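Local coordinates for protein aspartate aminotransferase (PDB 3MEB) that probably catalyses the reversible transfer of an amino group between L-aspartate and 2-oxoglutarate, giving oxaloacetate and L-glutamate, with pyridoxal 5'-phosphate as cofactor in a homodimer, at residues I134-L139 with Y159-K164; V291-V296 with K304-A309. All blocks are in the same frame, centred on the assembly; numbering follows the deposited sequence.

Contact 1 (I134-L139 with Y159-K164)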
loop_
_atom_site.group_PDB
_atom_site.type_symbol
_atom_site.label_atom_id
_atom_site.label_comp_id
_atom_site.label_asym_id
_atom_site.label_seq_id
_atom_site.Cartn_x
_atom_site.Cartn_y
_atom_site.Cartn_z
ATOM N N ILE A 134 0.418 -3.035 9.758
ATOM C CA ILE A 134 1.673 -3.791 9.888
ATOM C C ILE A 134 2.110 -3.890 11.353
ATOM O O ILE A 134 2.590 -4.949 11.791
ATOM C CB ILE A 134 2.812 -3.195 9.015
ATOM C CG1 ILE A 134 2.480 -3.384 7.531
ATOM C CG2 ILE A 134 4.174 -3.874 9.336
ATOM C CD1 ILE A 134 2.459 -4.862 7.066
ATOM N N GLY A 135 1.876 -2.819 12.110
ATOM C CA GLY A 135 2.233 -2.793 13.518
ATOM C C GLY A 135 1.313 -3.683 14.366
ATOM O O GLY A 135 1.786 -4.458 15.216
ATOM N N PHE A 136 0.013 -3.657 14.076
ATOM C CA PHE A 136 -0.941 -4.595 14.722
ATOM C C PHE A 136 -0.557 -6.064 14.457
ATOM O O PHE A 136 -0.526 -6.920 15.384
ATOM C CB PHE A 136 -2.366 -4.342 14.223
ATOM C CG PHE A 136 -3.035 -3.122 14.798
ATOM C CD1 PHE A 136 -2.316 -2.104 15.417
ATOM C CD2 PHE A 136 -4.413 -2.965 14.668
ATOM C CE1 PHE A 136 -2.966 -0.965 15.896
ATOM C CE2 PHE A 136 -5.047 -1.831 15.140
ATOM C CZ PHE A 136 -4.328 -0.840 15.748
ATOM N N GLU A 137 -0.299 -6.379 13.192
ATOM C CA GLU A 137 0.096 -7.714 12.807
ATOM C C GLU A 137 1.456 -8.078 13.407
ATOM O O GLU A 137 1.661 -9.211 13.855
ATOM C CB GLU A 137 0.154 -7.857 11.280
ATOM C CG GLU A 137 0.673 -9.195 10.794
ATOM C CD GLU A 137 0.817 -9.244 9.286
ATOM O OE1 GLU A 137 1.384 -8.290 8.665
ATOM O OE2 GLU A 137 0.401 -10.269 8.716
ATOM N N PHE A 138 2.363 -7.119 13.457
ATOM C CA PHE A 138 3.690 -7.347 14.071
ATOM C C PHE A 138 3.535 -7.877 15.504
ATOM O O PHE A 138 4.151 -8.851 15.899
ATOM C CB PHE A 138 4.484 -6.041 14.041
ATOM C CG PHE A 138 5.855 -6.118 14.690
ATOM C CD1 PHE A 138 6.969 -6.452 13.937
ATOM C CD2 PHE A 138 6.028 -5.776 16.016
ATOM C CE1 PHE A 138 8.261 -6.493 14.520
ATOM C CE2 PHE A 138 7.313 -5.828 16.615
ATOM C CZ PHE A 138 8.429 -6.188 15.861
ATOM N N LEU A 139 2.697 -7.217 16.284
ATOM C CA LEU A 139 2.500 -7.608 17.671
ATOM C C LEU A 139 1.668 -8.868 17.798
ATOM O O LEU A 139 1.945 -9.703 18.684
ATOM C CB LEU A 139 1.869 -6.449 18.467
ATOM C CG LEU A 139 2.726 -5.182 18.626
ATOM C CD1 LEU A 139 1.954 -4.065 19.293
ATOM C CD2 LEU A 139 4.038 -5.509 19.378
ATOM N N TYR A 159 -11.120 -0.194 14.547
ATOM C CA TYR A 159 -11.827 -1.455 14.810
ATOM C C TYR A 159 -11.664 -2.386 13.626
ATOM O O TYR A 159 -11.548 -3.580 13.798
ATOM C CB TYR A 159 -13.331 -1.251 15.070
ATOM C CG TYR A 159 -13.598 -0.360 16.264
ATOM C CD1 TYR A 159 -12.993 -0.606 17.490
ATOM C CD2 TYR A 159 -14.450 0.737 16.164
ATOM C CE1 TYR A 159 -13.218 0.239 18.581
ATOM C CE2 TYR A 159 -14.675 1.572 17.246
ATOM C CZ TYR A 159 -14.063 1.322 18.441
ATOM O OH TYR A 159 -14.333 2.166 19.489
ATOM N N GLY A 160 -11.683 -1.831 12.422
ATOM C CA GLY A 160 -11.573 -2.660 11.214
ATOM C C GLY A 160 -10.160 -3.146 10.949
ATOM O O GLY A 160 -9.953 -4.260 10.509
ATOM N N ILE A 161 -9.187 -2.269 11.170
ATOM C CA ILE A 161 -7.788 -2.615 11.049
ATOM C C ILE A 161 -7.550 -3.753 12.016
ATOM O O ILE A 161 -6.961 -4.776 11.656
ATOM C CB ILE A 161 -6.870 -1.435 11.371
ATOM C CG1 ILE A 161 -7.099 -0.290 10.369
ATOM C CG2 ILE A 161 -5.405 -1.900 11.334
ATOM C CD1 ILE A 161 -6.704 1.094 10.854
ATOM N N TYR A 162 -8.048 -3.577 13.242
ATOM C CA TYR A 162 -7.960 -4.625 14.250
ATOM C C TYR A 162 -8.644 -5.917 13.803
ATOM O O TYR A 162 -8.070 -7.010 13.951
ATOM C CB TYR A 162 -8.532 -4.149 15.592
ATOM C CG TYR A 162 -8.352 -5.158 16.683
ATOM C CD1 TYR A 162 -9.261 -6.192 16.830
ATOM C CD2 TYR A 162 -7.267 -5.095 17.573
ATOM C CE1 TYR A 162 -9.110 -7.160 17.822
ATOM C CE2 TYR A 162 -7.120 -6.055 18.580
ATOM C CZ TYR A 162 -8.046 -7.088 18.692
ATOM O OH TYR A 162 -7.977 -8.075 19.671
ATOM N N ASP A 163 -9.862 -5.816 13.258
ATOM C CA ASP A 163 -10.576 -7.033 12.907
ATOM C C ASP A 163 -9.829 -7.839 11.860
ATOM O O ASP A 163 -9.754 -9.065 11.927
ATOM C CB ASP A 163 -11.960 -6.728 12.388
ATOM C CG ASP A 163 -12.732 -7.976 12.046
ATOM O OD1 ASP A 163 -12.773 -8.934 12.863
ATOM O OD2 ASP A 163 -13.332 -7.977 10.958
ATOM N N LYS A 164 -9.255 -7.173 10.868
ATOM C CA LYS A 164 -8.598 -7.964 9.827
ATOM C C LYS A 164 -7.350 -8.709 10.371
ATOM O O LYS A 164 -7.060 -9.816 9.882
ATOM C CB LYS A 164 -8.261 -7.086 8.601
ATOM C CG LYS A 164 -7.316 -7.772 7.572
ATOM C CD LYS A 164 -7.249 -7.027 6.229
ATOM C CE LYS A 164 -6.177 -7.648 5.315
ATOM N NZ LYS A 164 -6.218 -7.131 3.921
#
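F136 and I161 meet because their first torsions bring the F136 ring and one methyl of I161 together between two helices. In F136, chi1 of -76° sets CG trans to the carbonyl carbon, and the ring reaches across to the helix of I161. The CG2 methyl of I161 lies trans to its own backbone N (chi1 -63°, measured to CG1), which carries that methyl, and not the longer CG1 arm, to the phenyl ring. The two side chains cross nearly at right angles. CG2 of I161 sits 3.6 Å from CD2 of F136 and 3.8 Å from CE2, so the methyl meets the CD2-CE2 bond obliquely.

Y162 contributes its backbone and the root of its side chain. Its CA is 3.9 Å from F136 CD2, at the ring's edge and close to its plane; Y162 N also lies in that plane, 4.0 Å from CE2. CB of Y162 stands 4.2 Å from F136 CE2, a looser apolar approach. The closest CA atoms, those of F136 and Y162, are 7.0 Å apart, so the phenyl ring fills the space between the backbones, and the evidence is of purely apolar cohesion. The hydroxyl of Y162 is bonded to V171 O, away from the phenyl.

I161 also packs on W155 and T129, both of which bind pyridoxal 5'-phosphate, and its side chain is about 7 Å from the bound cofactor. This places the contact one layer out from the cofactor. In the large domain of this fold-type I enzyme, it joins helix 127-142 to helix 157-166 against the mixed seven-stranded sheet: F148 of strand 148-151 and F239 of strand 237-242, strands separated by strand 204-208, each meet the F136 ring edge-to-face.

Contact 2 (V291-V296 with K304-A309)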
loop_
_atom_site.group_PDB
_atom_site.type_symbol
_atom_site.label_atom_id
_atom_site.label_comp_id
_atom_site.label_asym_id
_atom_site.label_seq_id
_atom_site.Cartn_x
_atom_site.Cartn_y
_atom_site.Cartn_z
ATOM N N VAL A 291 9.257 0.801 16.052
ATOM C CA VAL A 291 9.241 0.027 17.280
ATOM C C VAL A 291 10.477 0.524 18.025
ATOM O O VAL A 291 11.599 0.547 17.487
ATOM C CB VAL A 291 9.335 -1.509 17.077
ATOM C CG1 VAL A 291 9.175 -2.206 18.396
ATOM C CG2 VAL A 291 8.282 -2.037 16.078
ATOM N N VAL A 292 10.269 1.022 19.232
ATOM C CA VAL A 292 11.406 1.426 20.095
ATOM C C VAL A 292 11.522 0.496 21.322
ATOM O O VAL A 292 10.712 0.588 22.264
ATOM C CB VAL A 292 11.247 2.850 20.584
ATOM C CG1 VAL A 292 12.555 3.315 21.259
ATOM C CG2 VAL A 292 10.839 3.790 19.437
ATOM N N HIS A 293 12.510 -0.409 21.314
ATOM C CA HIS A 293 12.690 -1.345 22.438
ATOM C C HIS A 293 13.484 -0.661 23.554
ATOM O O HIS A 293 14.005 0.461 23.373
ATOM C CB HIS A 293 13.328 -2.675 21.985
ATOM C CG HIS A 293 14.725 -2.561 21.476
ATOM N ND1 HIS A 293 15.830 -2.611 22.308
ATOM C CD2 HIS A 293 15.206 -2.415 20.214
ATOM C CE1 HIS A 293 16.928 -2.503 21.573
ATOM N NE2 HIS A 293 16.579 -2.399 20.296
ATOM N N ALA A 294 13.502 -1.291 24.718
ATOM C CA ALA A 294 14.077 -0.700 25.916
ATOM C C ALA A 294 15.608 -0.532 25.890
ATOM O O ALA A 294 16.172 0.138 26.762
ATOM C CB ALA A 294 13.661 -1.525 27.151
ATOM N N GLY A 295 16.280 -1.141 24.920
ATOM C CA GLY A 295 17.732 -1.041 24.785
ATOM C C GLY A 295 18.511 -1.709 25.912
ATOM O O GLY A 295 19.516 -1.205 26.355
ATOM N N VAL A 296 18.052 -2.864 26.355
ATOM C CA VAL A 296 18.721 -3.618 27.407
ATOM C C VAL A 296 19.388 -4.890 26.860
ATOM O O VAL A 296 19.585 -5.869 27.597
ATOM C CB VAL A 296 17.731 -3.949 28.554
ATOM C CG1 VAL A 296 17.193 -2.681 29.146
ATOM C CG2 VAL A 296 16.579 -4.812 28.064
ATOM N N LYS A 304 21.077 -2.476 18.294
ATOM C CA LYS A 304 20.913 -2.273 16.844
ATOM C C LYS A 304 20.607 -3.578 16.097
ATOM O O LYS A 304 19.813 -3.602 15.172
ATOM C CB LYS A 304 22.172 -1.624 16.251
ATOM C CG LYS A 304 22.397 -0.159 16.647
ATOM C CD LYS A 304 23.657 0.409 15.976
ATOM C CE LYS A 304 23.866 1.886 16.302
ATOM N NZ LYS A 304 25.152 2.469 15.769
ATOM N N ALA A 305 21.225 -4.673 16.520
ATOM C CA ALA A 305 20.922 -5.975 15.929
ATOM C C ALA A 305 19.444 -6.371 16.171
ATOM O O ALA A 305 18.798 -6.923 15.280
ATOM C CB ALA A 305 21.860 -7.051 16.461
ATOM N N LEU A 306 18.927 -6.103 17.368
ATOM C CA LEU A 306 17.522 -6.394 17.692
ATOM C C LEU A 306 16.629 -5.486 16.826
ATOM O O LEU A 306 15.670 -5.945 16.151
ATOM C CB LEU A 306 17.250 -6.216 19.213
ATOM C CG LEU A 306 15.767 -6.227 19.682
ATOM C CD1 LEU A 306 15.079 -7.492 19.252
ATOM C CD2 LEU A 306 15.596 -6.016 21.221
ATOM N N SER A 307 16.961 -4.194 16.790
ATOM C CA SER A 307 16.157 -3.293 15.987
ATOM C C SER A 307 16.097 -3.752 14.511
ATOM O O SER A 307 15.020 -3.732 13.860
ATOM C CB SER A 307 16.692 -1.884 16.092
ATOM O OG SER A 307 16.545 -1.394 17.418
ATOM N N ALA A 308 17.245 -4.182 13.992
ATOM C CA ALA A 308 17.320 -4.610 12.593
ATOM C C ALA A 308 16.496 -5.880 12.357
ATOM O O ALA A 308 15.895 -6.032 11.294
ATOM C CB ALA A 308 18.796 -4.836 12.166
ATOM N N ALA A 309 16.496 -6.794 13.338
ATOM C CA ALA A 309 15.720 -8.021 13.260
ATOM C C ALA A 309 14.230 -7.677 13.204
ATOM O O ALA A 309 13.442 -8.274 12.437
ATOM C CB ALA A 309 16.014 -8.936 14.476
#
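H293 meets L306 and S307 just past the end of strand 287-292, where V291 has packed on M310 and M314, further along the same helix, and V292 has turned the other way, onto V269 of the adjacent strand. The chi1 of H293 places CG between the backbone N and the carbonyl carbon, and the imidazole projects to the helix.

The CD2 methyl of L306 lies over one face of the H293 ring: it stands 3.5 Å from the ring centroid and 9° off the normal, a well-centred CH-pi contact. The methyl is about equally close to CG and ND1 of H293, 3.6 Å from each. At the ring's edge, H293 NE2 is 3.0 Å from S307 OG, but the N-H...O angle of 122° marks this hydrogen bond as weak. NE2 has its stronger partner in N303 O; S307 OG has its main partner in G118 O and a further bond to N303 O.

Past A294, the backbone N of G295 donates to H293 ND1 at 3.0 Å, tilted 34° out of the ring plane. Both imidazole nitrogens are thus engaged, which should restrict the ring's rotation. G295 has positive phi, a conformation that suits glycine.

In the large domain, the contact ties the exit of strand 287-292, which runs between strands 120-125 and 269-274, to the first half of helix 300-319.

In the fold
Both contacts are buried, but contact 1 is nearer the middle, its centre 15 Å from that of the chain against 25 Å for contact 2. Contact 1 pairs two helices beside the cofactor pocket and is wholly apolar; contact 2 joins a strand exit to a helix, away from the annotated sites, and combines a CH-pi contact with one weak hydrogen bond from an imidazole. They hold different elements, yet helix 127-142 packs on strand 287-292: F138 CE2 lies 3.9 Å from V291 CG2, although the centres are 21 Å apart. F138 also touches M310 and M314 of helix 300-319. Both regions reach the second subunit, whose F25 packs against F138 and V291.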